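Side-chain contacts in succinylglutamate desuccinylase/aspartoacylase (PDB 3NA6), which probably hydrolyses the amide bond of an N-acylated amino acid, such as succinylglutamate or acetylaspartate, as a metal-dependent member of the zinc exopeptidase clan: residues A[71-76]-A[85-90]; A[231-234]-A[238-241]; A[133-138]-A[193-198]. All coordinates share one frame; numbering follows the deposited sequence. Where two conformers were deposited one is given.

How the interactions relate
Along the chain, interaction 1 (71-76 with 85-90) comes first. Interaction 3 (133-138 with 193-198) follows, and interaction 2 (231-234 with 238-241) comes last. Interaction 1 includes a strand of the mixed sheet of the catalytic domain, and interactions 2 and 3 have side chains that touch strand 51-55 of that sheet. Interactions 1 and 2 have centres about 14 Å apart and share apolar contacts, because Leu72 and Leu85 meet Leu233, and Leu85 also meets Ile238. Interaction 3 is centred about 18 Å from interaction 1. Interactions 2 and 3 do not touch; their nearest atoms are about 9 Å apart. The central sheet therefore carries packing from several separate helices.

Interaction 1: residues A[71-76]-A[85-90]; sequences ELAATT and LIIVPY
Ile87 of strand 83-88 packs against Leu72 and Ala73 near the end of helix 64-75. It has the largest buried surface in this contact. Its ethyl arm is extended (chi2 177°) and carries CD1 out to the helix. There Ile87 CD1 lies 3.7 Å from Leu72 CD2. Ile87 CD1 is also 3.7 Å from Ala73 CA, so it rests on the helix backbone as well. Ala73 adds only its CB, and Ile87 lies close to the helix backbone here. The other branch of Ile87, CG2, lies 4.1 Å from Ala73 CB.

Leu72 CD2 serves two strand residues. Besides Ile87, Leu72 CD2 meets Leu85 CD1 at 4.1 Å, and the two leucine side chains cross at about a right angle. CG of Leu72 stands anti to the backbone N (chi1 -167°), and CD2 is the branch that reaches both partners. Thr76 adds its methyl: Thr76 CG2 is 4.2 Å from Leu85 CD1. Its hydroxyl is used elsewhere, since Thr76 OG1 is hydrogen-bonded to Leu72 O at 2.7 Å, just past the helix end.

No hydrogen bond crosses the contact; the packing is apolar. It belongs to a beta-alpha-beta crossover in which helix 64-75 links the parallel, adjacent strands 51-55 and 83-88. Leu54 of strand 51-55 touches Leu72 and Leu85, Thr42 of strand 36-46 touches Ala73, and helix 219-235 covers Leu72 with Leu229.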
ATOM      1  N   GLU A  71     -26.911  13.990 -17.588  1.00 22.87           N
ATOM      2  CA  GLU A  71     -27.588  14.541 -18.774  1.00 23.36           C
ATOM      3  C   GLU A  71     -28.824  15.345 -18.361  1.00 22.97           C
ATOM      4  O   GLU A  71     -29.051  16.447 -18.842  1.00 24.18           O
ATOM      5  CB  GLU A  71     -27.985  13.444 -19.735  1.00 23.89           C
ATOM      6  CG  GLU A  71     -28.555  13.968 -21.032  1.00 23.23           C
ATOM      7  CD  GLU A  71     -29.096  12.878 -21.903  1.00 33.31           C
ATOM      8  OE1 GLU A  71     -28.308  12.206 -22.601  1.00 36.42           O
ATOM      9  OE2 GLU A  71     -30.316  12.699 -21.899  1.00 46.20           O
ATOM     10  N   LEU A  72     -29.601  14.801 -17.439  1.00 23.36           N
ATOM     11  CA  LEU A  72     -30.758  15.520 -16.915  1.00 21.00           C
ATOM     12  C   LEU A  72     -30.357  16.891 -16.357  1.00 21.60           C
ATOM     13  O   LEU A  72     -30.982  17.895 -16.678  1.00 22.50           O
ATOM     14  CB  LEU A  72     -31.489  14.704 -15.829  1.00 20.44           C
ATOM     15  CG  LEU A  72     -32.888  15.256 -15.474  1.00 21.44           C
ATOM     16  CD1 LEU A  72     -33.905  14.947 -16.589  1.00 24.11           C
ATOM     17  CD2 LEU A  72     -33.350  14.717 -14.155  1.00 23.66           C
ATOM     18  N   ALA A  73     -29.289  16.935 -15.578  1.00 21.89           N
ATOM     19  CA  ALA A  73     -28.908  18.192 -14.908  1.00 23.87           C
ATOM     20  C   ALA A  73     -28.409  19.222 -15.931  1.00 26.09           C
ATOM     21  O   ALA A  73     -28.591  20.432 -15.753  1.00 23.75           O
ATOM     22  CB  ALA A  73     -27.841  17.952 -13.855  1.00 21.72           C
ATOM     23  N   ALA A  74     -27.799  18.732 -16.996  1.00 24.24           N
ATOM     24  CA  ALA A  74     -27.159  19.604 -17.985  1.00 26.79           C
ATOM     25  C   ALA A  74     -28.105  20.051 -19.086  1.00 27.81           C
ATOM     26  O   ALA A  74     -27.812  20.999 -19.768  1.00 29.33           O
ATOM     27  CB  ALA A  74     -25.959  18.885 -18.611  1.00 23.48           C
ATOM     28  N   THR A  75     -29.211  19.356 -19.297  1.00 28.45           N
ATOM     29  CA  THR A  75     -30.035  19.610 -20.482  1.00 29.23           C
ATOM     30  C   THR A  75     -31.500  20.003 -20.184  1.00 30.29           C
ATOM     31  O   THR A  75     -32.245  20.255 -21.088  1.00 35.17           O
ATOM     32  CB  THR A  75     -29.995  18.391 -21.455  1.00 31.90           C
ATOM     33  OG1 THR A  75     -30.690  17.286 -20.884  1.00 30.71           O
ATOM     34  CG2 THR A  75     -28.554  17.973 -21.767  1.00 28.99           C
ATOM     35  N   THR A  76     -31.917  20.081 -18.927  1.00 29.11           N
ATOM     36  CA  THR A  76     -33.323  20.351 -18.615  1.00 27.00           C
ATOM     37  C   THR A  76     -33.445  21.834 -18.355  1.00 29.13           C
ATOM     38  O   THR A  76     -32.653  22.377 -17.572  1.00 29.74           O
ATOM     39  CB  THR A  76     -33.737  19.612 -17.350  1.00 26.40           C
ATOM     40  OG1 THR A  76     -33.550  18.203 -17.554  1.00 25.36           O
ATOM     41  CG2 THR A  76     -35.198  19.924 -16.968  1.00 20.76           C
ATOM     42  N   LEU A  85     -36.648  19.463  -9.273  1.00 24.29           N
ATOM     43  CA  LEU A  85     -35.697  18.356  -9.345  1.00 21.12           C
ATOM     44  C   LEU A  85     -34.481  18.655  -8.454  1.00 20.91           C
ATOM     45  O   LEU A  85     -33.861  19.670  -8.617  1.00 21.87           O
ATOM     46  CB  LEU A  85     -35.256  18.154 -10.803  1.00 20.82           C
ATOM     47  CG  LEU A  85     -36.353  17.869 -11.832  1.00 18.61           C
ATOM     48  CD1 LEU A  85     -35.773  17.947 -13.253  1.00 23.23           C
ATOM     49  CD2 LEU A  85     -37.012  16.505 -11.581  1.00 16.82           C
ATOM     50  N   ILE A  86     -34.149  17.788  -7.497  1.00 20.04           N
ATOM     51  CA  ILE A  86     -32.864  17.889  -6.774  1.00 17.78           C
ATOM     52  C   ILE A  86     -32.033  16.696  -7.271  1.00 19.75           C
ATOM     53  O   ILE A  86     -32.371  15.524  -6.971  1.00 18.46           O
ATOM     54  CB  ILE A  86     -33.029  17.824  -5.268  1.00 16.37           C
ATOM     55  CG1 ILE A  86     -33.917  18.975  -4.796  1.00 21.48           C
ATOM     56  CG2 ILE A  86     -31.672  17.914  -4.565  1.00 23.67           C
ATOM     57  CD1 ILE A  86     -34.375  18.881  -3.331  1.00 18.18           C
ATOM     58  N   ILE A  87     -30.996  16.997  -8.066  1.00 18.37           N
ATOM     59  CA  ILE A  87     -30.240  16.004  -8.817  1.00 19.44           C
ATOM     60  C   ILE A  87     -28.823  15.864  -8.222  1.00 20.58           C
ATOM     61  O   ILE A  87     -28.058  16.820  -8.206  1.00 21.21           O
ATOM     62  CB  ILE A  87     -30.087  16.427 -10.286  1.00 20.68           C
ATOM     63  CG1 ILE A  87     -31.450  16.823 -10.876  1.00 21.19           C
ATOM     64  CG2 ILE A  87     -29.383  15.292 -11.078  1.00 20.33           C
ATOM     65  CD1 ILE A  87     -31.423  17.331 -12.343  1.00 18.22           C
ATOM     66  N   VAL A  88     -28.493  14.666  -7.763  1.00 22.39           N
ATOM     67  CA  VAL A  88     -27.175  14.335  -7.183  1.00 21.81           C
ATOM     68  C   VAL A  88     -26.681  13.083  -7.925  1.00 21.06           C
ATOM     69  O   VAL A  88     -26.973  11.959  -7.530  1.00 18.29           O
ATOM     70  CB  VAL A  88     -27.328  14.044  -5.685  1.00 20.72           C
ATOM     71  CG1 VAL A  88     -25.982  13.706  -5.010  1.00 15.56           C
ATOM     72  CG2 VAL A  88     -28.003  15.238  -4.978  1.00 18.38           C
ATOM     73  N   PRO A  89     -25.973  13.273  -9.041  1.00 21.25           N
ATOM     74  CA  PRO A  89     -25.568  12.107  -9.855  1.00 20.07           C
ATOM     75  C   PRO A  89     -24.581  11.182  -9.163  1.00 20.26           C
ATOM     76  O   PRO A  89     -24.533   9.997  -9.474  1.00 20.27           O
ATOM     77  CB  PRO A  89     -24.924  12.722 -11.098  1.00 21.52           C
ATOM     78  CG  PRO A  89     -25.043  14.216 -10.955  1.00 26.99           C
ATOM     79  CD  PRO A  89     -25.506  14.554  -9.593  1.00 20.53           C
ATOM     80  N   TYR A  90     -23.783  11.744  -8.257  1.00 21.05           N
ATOM     81  CA  TYR A  90     -22.759  11.008  -7.540  1.00 20.58           C
ATOM     82  C   TYR A  90     -23.016  11.107  -6.025  1.00 19.67           C
ATOM     83  O   TYR A  90     -22.502  11.969  -5.348  1.00 22.40           O
ATOM     84  CB  TYR A  90     -21.379  11.541  -7.906  1.00 21.64           C
ATOM     85  CG  TYR A  90     -21.106  11.795  -9.358  1.00 21.86           C
ATOM     86  CD1 TYR A  90     -21.308  10.816 -10.307  1.00 16.67           C
ATOM     87  CD2 TYR A  90     -20.556  13.007  -9.774  1.00 23.71           C
ATOM     88  CE1 TYR A  90     -20.985  11.038 -11.680  1.00 20.55           C
ATOM     89  CE2 TYR A  90     -20.227  13.247 -11.111  1.00 20.15           C
ATOM     90  CZ  TYR A  90     -20.469  12.252 -12.077  1.00 20.01           C
ATOM     91  OH  TYR A  90     -20.142  12.490 -13.406  1.00 17.75           O
TER

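Interaction 2: residues A[231-234]-A[238-241]; sequences NVLI and ILQG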
ATOM      1  N   ASN A 231     -39.815   8.871 -17.839  1.00 22.01           N
ATOM      2  CA  ASN A 231     -41.122   8.304 -17.533  1.00 22.16           C
ATOM      3  C   ASN A 231     -41.603   8.576 -16.108  1.00 24.00           C
ATOM      4  O   ASN A 231     -42.753   9.022 -15.932  1.00 23.19           O
ATOM      5  CB  ASN A 231     -41.167   6.807 -17.758  1.00 25.46           C
ATOM      6  CG  ASN A 231     -41.287   6.413 -19.246  1.00 27.13           C
ATOM      7  OD1 ASN A 231     -41.509   7.237 -20.120  1.00 27.28           O
ATOM      8  ND2 ASN A 231     -41.123   5.134 -19.510  1.00 24.34           N
ATOM      9  N   VAL A 232     -40.774   8.284 -15.092  1.00 22.81           N
ATOM     10  CA  VAL A 232     -41.246   8.488 -13.715  1.00 23.02           C
ATOM     11  C   VAL A 232     -41.444   9.982 -13.428  1.00 22.24           C
ATOM     12  O   VAL A 232     -42.382  10.358 -12.716  1.00 23.65           O
ATOM     13  CB  VAL A 232     -40.381   7.792 -12.632  1.00 23.52           C
ATOM     14  CG1 VAL A 232     -40.345   6.281 -12.886  1.00 20.65           C
ATOM     15  CG2 VAL A 232     -38.980   8.378 -12.574  1.00 21.56           C
ATOM     16  N   LEU A 233     -40.578  10.830 -13.982  1.00 21.37           N
ATOM     17  CA  LEU A 233     -40.756  12.271 -13.811  1.00 23.38           C
ATOM     18  C   LEU A 233     -42.060  12.806 -14.450  1.00 23.78           C
ATOM     19  O   LEU A 233     -42.681  13.744 -13.910  1.00 23.79           O
ATOM     20  CB  LEU A 233     -39.517  13.052 -14.282  1.00 20.50           C
ATOM     21  CG  LEU A 233     -38.238  12.874 -13.433  1.00 26.11           C
ATOM     22  CD1 LEU A 233     -37.070  13.682 -14.021  1.00 21.01           C
ATOM     23  CD2 LEU A 233     -38.473  13.211 -11.971  1.00 20.37           C
ATOM     24  N   ILE A 234     -42.485  12.216 -15.564  1.00 23.30           N
ATOM     25  CA  ILE A 234     -43.821  12.492 -16.137  1.00 24.67           C
ATOM     26  C   ILE A 234     -44.932  11.951 -15.201  1.00 26.10           C
ATOM     27  O   ILE A 234     -45.898  12.655 -14.917  1.00 25.53           O
ATOM     28  CB  ILE A 234     -43.980  11.901 -17.558  1.00 25.62           C
ATOM     29  CG1 ILE A 234     -43.047  12.627 -18.546  1.00 27.26           C
ATOM     30  CG2 ILE A 234     -45.461  12.037 -18.058  1.00 24.57           C
ATOM     31  CD1 ILE A 234     -42.863  11.923 -19.964  1.00 25.33           C
ATOM     32  N   ILE A 238     -43.755  16.190 -12.847  1.00 23.89           N
ATOM     33  CA  ILE A 238     -42.719  17.217 -12.790  1.00 24.55           C
ATOM     34  C   ILE A 238     -42.254  17.639 -14.186  1.00 26.61           C
ATOM     35  O   ILE A 238     -41.922  18.827 -14.410  1.00 25.33           O
ATOM     36  CB  ILE A 238     -41.511  16.750 -11.931  1.00 23.38           C
ATOM     37  CG1 ILE A 238     -41.996  16.346 -10.524  1.00 24.75           C
ATOM     38  CG2 ILE A 238     -40.449  17.846 -11.870  1.00 22.45           C
ATOM     39  CD1 ILE A 238     -40.913  15.774  -9.537  1.00 22.47           C
ATOM     40  N   LEU A 239     -42.154  16.656 -15.087  1.00 26.76           N
ATOM     41  CA  LEU A 239     -41.858  16.890 -16.512  1.00 28.05           C
ATOM     42  C   LEU A 239     -43.139  16.578 -17.269  1.00 29.78           C
ATOM     43  O   LEU A 239     -44.028  15.921 -16.730  1.00 29.58           O
ATOM     44  CB  LEU A 239     -40.715  15.999 -17.032  1.00 25.10           C
ATOM     45  CG  LEU A 239     -39.311  16.194 -16.464  1.00 27.95           C
ATOM     46  CD1 LEU A 239     -38.250  15.246 -17.104  1.00 24.31           C
ATOM     47  CD2 LEU A 239     -38.880  17.642 -16.646  1.00 25.25           C
ATOM     48  N   GLN A 240     -43.270  17.092 -18.489  1.00 30.05           N
ATOM     49  CA  GLN A 240     -44.495  16.868 -19.268  1.00 32.25           C
ATOM     50  C   GLN A 240     -44.116  16.115 -20.524  1.00 33.37           C
ATOM     51  O   GLN A 240     -42.942  16.060 -20.876  1.00 33.75           O
ATOM     52  CB  GLN A 240     -45.205  18.193 -19.574  1.00 33.41           C
ATOM     53  CG  GLN A 240     -45.690  18.918 -18.236  1.00 44.52           C
ATOM     54  CD  GLN A 240     -44.634  19.894 -17.692  1.00 52.72           C
ATOM     55  OE1 GLN A 240     -44.177  20.766 -18.429  1.00 71.53           O
ATOM     56  NE2 GLN A 240     -44.237  19.747 -16.424  1.00 48.13           N
ATOM     57  N   GLY A 241     -45.096  15.507 -21.178  1.00 34.31           N
ATOM     58  CA  GLY A 241     -44.842  14.753 -22.408  1.00 37.12           C
ATOM     59  C   GLY A 241     -45.496  13.388 -22.341  1.00 36.76           C
ATOM     60  O   GLY A 241     -46.210  13.100 -21.397  1.00 37.73           O
TER
HETATM   61  O   HOH W   1     -46.389  15.256 -16.228  1.00 31.46           O
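The end of helix 219-235 is closed here by a C-cap consistent with a Schellman motif. Leu233 O takes the 6-to-1 hydrogen bond from Ile238 N, at 2.9 Å, and the intervening turn contains Gly237. The approach is nearly along the C=O axis, with a C=O...N angle of 170°. The same oxygen, Leu233 O, accepts a second bond, from Leu239 N at 3.2 Å. This donor stands well above the carbonyl plane, although its N-H points almost straight at the oxygen (174°). Two amides thus grip one carbonyl of the last turn and hold the outgoing chain against it.

Apolar packing accompanies the cap, as Schellman motifs usually show. Leu233 CD2 and Ile238 CD1 are 4.3 Å apart. Leu239 makes the tighter fit: its CD1 lies against both CB and CD1 of Leu233, with the CD1 to CD1 distance 3.7 Å. CG of Leu239 stands beside its own backbone N (chi1 -65°), and its CD1 is the methyl that meets Leu233. Ile238 also touches Val81, Ala52 of strand 51-55 and Leu85 of strand 83-88.

The chain then runs past Ile234. Ile234 CA-H points at Leu239 O, with Ile234 CA 3.5 Å from that oxygen. Ile234 CD1 packs against the backbone of Gly241. A water donates to Ile234 O at 3.0 Å; it also lies near Leu239 O, but too close for that bond to be trusted. The turn borders the calcium site, where Gly237 and Thr82 are ligands, and Ile238 is hydrogen-bonded to Thr82 through the backbone. Ile234 CG2 meets Gly241 O at 3.6 Å.

Interaction 3: residues A[133-138]-A[193-198]; sequences TLLPMA and GMYDTA
Leu135, near the end of helix 122-134, reaches over to Tyr195 and Ala198 in the first turn of helix 195-200. Its CB points toward that helix. CG follows anti to the carbonyl carbon (chi1 -82°), and the two methyls fork from it. Leu135 CD1 meets two partners: Tyr195 CE1 at 3.9 Å and Ala198 CB at 4.0 Å. It therefore sits where the ring and the small methyl come together. Leu135 CD2 takes the other direction and lies 3.8 Å from Tyr195 OH. This is a van der Waals contact, not a hydrogen bond. The leucine crosses the tyrosine obliquely, with CD1 near CE1 and CD2 near OH.

Tyr195 reaches the leucine because its CG stands anti to the backbone N (chi1 -173°). The ring is also held by aromatic neighbours: it meets Phe91 edge-to-face and packs at an angle to Phe114. Met194, a selenomethionine, is at the N-cap position; Met194 O accepts from Ala198 N at 3.1 Å. Near Leu135, Lys204 NZ is hydrogen-bonded to both Leu135 O and Ala138 O.

Leu53 of strand 51-55 touches both Leu135 and Tyr195, so the sheet completes this buried cluster. Tyr195 lies near, without touching, His59, Glu62 and His145, which may form an empty metal site. Such a set is consistent with the zinc site of aspartoacylases and related carboxypeptidases.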
ATOM      1  N   THR A 133     -32.349  16.650   6.047  1.00 23.89           N
ATOM      2  CA  THR A 133     -32.450  17.907   5.327  1.00 22.30           C
ATOM      3  C   THR A 133     -33.077  17.724   3.961  1.00 22.42           C
ATOM      4  O   THR A 133     -34.079  18.354   3.669  1.00 23.11           O
ATOM      5  CB  THR A 133     -31.083  18.636   5.223  1.00 26.51           C
ATOM      6  OG1 THR A 133     -30.561  18.796   6.538  1.00 20.94           O
ATOM      7  CG2 THR A 133     -31.232  20.017   4.573  1.00 25.20           C
ATOM      8  N   LEU A 134     -32.526  16.857   3.114  1.00 20.35           N
ATOM      9  CA  LEU A 134     -33.034  16.747   1.770  1.00 21.27           C
ATOM     10  C   LEU A 134     -34.340  15.945   1.657  1.00 22.06           C
ATOM     11  O   LEU A 134     -35.303  16.413   1.052  1.00 22.86           O
ATOM     12  CB  LEU A 134     -31.967  16.198   0.837  1.00 23.52           C
ATOM     13  CG  LEU A 134     -30.715  17.055   0.653  1.00 24.01           C
ATOM     14  CD1 LEU A 134     -29.831  16.409  -0.413  1.00 23.30           C
ATOM     15  CD2 LEU A 134     -31.146  18.489   0.241  1.00 18.71           C
ATOM     16  N   LEU A 135     -34.376  14.740   2.204  1.00 24.70           N
ATOM     17  CA  LEU A 135     -35.587  13.904   2.100  1.00 24.59           C
ATOM     18  C   LEU A 135     -36.835  14.617   2.624  1.00 23.75           C
ATOM     19  O   LEU A 135     -37.879  14.520   2.001  1.00 23.17           O
ATOM     20  CB  LEU A 135     -35.443  12.527   2.783  1.00 25.18           C
ATOM     21  CG  LEU A 135     -34.730  11.460   1.921  1.00 27.10           C
ATOM     22  CD1 LEU A 135     -34.468  10.136   2.691  1.00 20.04           C
ATOM     23  CD2 LEU A 135     -35.566  11.235   0.680  1.00 19.31           C
ATOM     24  N   PRO A 136     -36.727  15.340   3.744  1.00 24.02           N
ATOM     25  CA  PRO A 136     -37.963  16.009   4.153  1.00 25.58           C
ATOM     26  C   PRO A 136     -38.494  17.058   3.178  1.00 26.51           C
ATOM     27  O   PRO A 136     -39.657  17.393   3.282  1.00 27.65           O
ATOM     28  CB  PRO A 136     -37.614  16.650   5.503  1.00 24.30           C
ATOM     29  CG  PRO A 136     -36.504  15.806   6.060  1.00 23.96           C
ATOM     30  CD  PRO A 136     -35.702  15.383   4.809  1.00 21.61           C
HETATM   31  N   MSE A 137     -37.678  17.556   2.253  0.50 24.77           N
HETATM   32  CA  MSE A 137     -38.178  18.494   1.268  0.50 24.74           C
HETATM   33  C   MSE A 137     -38.613  17.790   0.007  0.50 24.63           C
HETATM   34  O   MSE A 137     -39.150  18.431  -0.884  0.50 25.12           O
HETATM   35  CB  MSE A 137     -37.120  19.542   0.959  0.50 25.19           C
HETATM   36  CG  MSE A 137     -36.871  20.470   2.128  0.50 23.75           C
HETATM   37 SE   MSE A 137     -35.851  22.006   1.572  0.38 28.41          SE
HETATM   38  CE  MSE A 137     -34.706  21.151   0.199  0.50 12.60           C
ATOM     39  N   ALA A 138     -38.418  16.471  -0.068  1.00 24.19           N
ATOM     40  CA  ALA A 138     -38.848  15.701  -1.242  1.00 24.97           C
ATOM     41  C   ALA A 138     -40.171  15.004  -1.035  1.00 25.68           C
ATOM     42  O   ALA A 138     -40.441  14.490   0.048  1.00 23.59           O
ATOM     43  CB  ALA A 138     -37.790  14.656  -1.629  1.00 23.28           C
ATOM     44  N   GLY A 193     -31.239   0.195   7.956  1.00 35.34           N
ATOM     45  CA  GLY A 193     -30.168   1.071   7.490  1.00 32.75           C
ATOM     46  C   GLY A 193     -30.157   1.466   6.019  1.00 31.69           C
ATOM     47  O   GLY A 193     -29.326   2.259   5.605  1.00 28.48           O
HETATM   48  N   MSE A 194     -31.066   0.907   5.221  1.00 28.88           N
HETATM   49  CA  MSE A 194     -31.100   1.211   3.812  1.00 27.35           C
HETATM   50  C   MSE A 194     -31.778   2.548   3.476  1.00 26.05           C
HETATM   51  O   MSE A 194     -32.702   3.014   4.159  1.00 24.47           O
HETATM   52  CB  MSE A 194     -31.736   0.066   3.040  1.00 27.42           C
HETATM   53  CG  MSE A 194     -30.749  -1.094   2.795  1.00 36.89           C
HETATM   54 SE   MSE A 194     -31.660  -2.424   1.773  0.75 41.14          SE
HETATM   55  CE  MSE A 194     -31.409  -1.743   0.014  1.00 32.75           C
ATOM     56  N   TYR A 195     -31.264   3.170   2.423  1.00 24.22           N
ATOM     57  CA  TYR A 195     -31.834   4.365   1.860  1.00 24.38           C
ATOM     58  C   TYR A 195     -33.291   4.149   1.502  1.00 24.22           C
ATOM     59  O   TYR A 195     -34.118   4.969   1.835  1.00 25.24           O
ATOM     60  CB  TYR A 195     -31.062   4.796   0.626  1.00 20.35           C
ATOM     61  CG  TYR A 195     -31.515   6.126   0.093  1.00 18.45           C
ATOM     62  CD1 TYR A 195     -31.451   7.267   0.866  1.00 24.24           C
ATOM     63  CD2 TYR A 195     -31.992   6.243  -1.200  1.00 24.13           C
ATOM     64  CE1 TYR A 195     -31.855   8.495   0.357  1.00 22.43           C
ATOM     65  CE2 TYR A 195     -32.403   7.451  -1.698  1.00 23.83           C
ATOM     66  CZ  TYR A 195     -32.320   8.570  -0.931  1.00 26.04           C
ATOM     67  OH  TYR A 195     -32.741   9.764  -1.466  1.00 24.01           O
ATOM     68  N   ASP A 196     -33.600   3.040   0.848  1.00 24.47           N
ATOM     69  CA  ASP A 196     -34.979   2.753   0.462  1.00 27.05           C
ATOM     70  C   ASP A 196     -35.907   2.823   1.665  1.00 26.54           C
ATOM     71  O   ASP A 196     -36.997   3.373   1.576  1.00 28.48           O
ATOM     72  CB  ASP A 196     -35.120   1.369  -0.157  1.00 28.72           C
ATOM     73  CG  ASP A 196     -34.272   1.172  -1.429  1.00 36.01           C
ATOM     74  OD1 ASP A 196     -33.914   2.154  -2.123  1.00 47.13           O
ATOM     75  OD2 ASP A 196     -33.983  -0.003  -1.736  1.00 47.04           O
ATOM     76  N   THR A 197     -35.480   2.238   2.776  1.00 27.07           N
ATOM     77  CA  THR A 197     -36.265   2.282   4.019  1.00 28.04           C
ATOM     78  C   THR A 197     -36.451   3.716   4.544  1.00 26.38           C
ATOM     79  O   THR A 197     -37.539   4.094   4.960  1.00 24.98           O
ATOM     80  CB  THR A 197     -35.647   1.330   5.049  1.00 27.81           C
ATOM     81  OG1 THR A 197     -35.456   0.062   4.414  1.00 34.68           O
ATOM     82  CG2 THR A 197     -36.521   1.156   6.290  1.00 28.49           C
ATOM     83  N   ALA A 198     -35.402   4.523   4.484  1.00 24.57           N
ATOM     84  CA  ALA A 198     -35.471   5.915   4.898  1.00 24.34           C
ATOM     85  C   ALA A 198     -36.596   6.657   4.148  1.00 26.16           C
ATOM     86  O   ALA A 198     -37.353   7.421   4.750  1.00 24.45           O
ATOM     87  CB  ALA A 198     -34.118   6.614   4.648  1.00 24.02           C
TER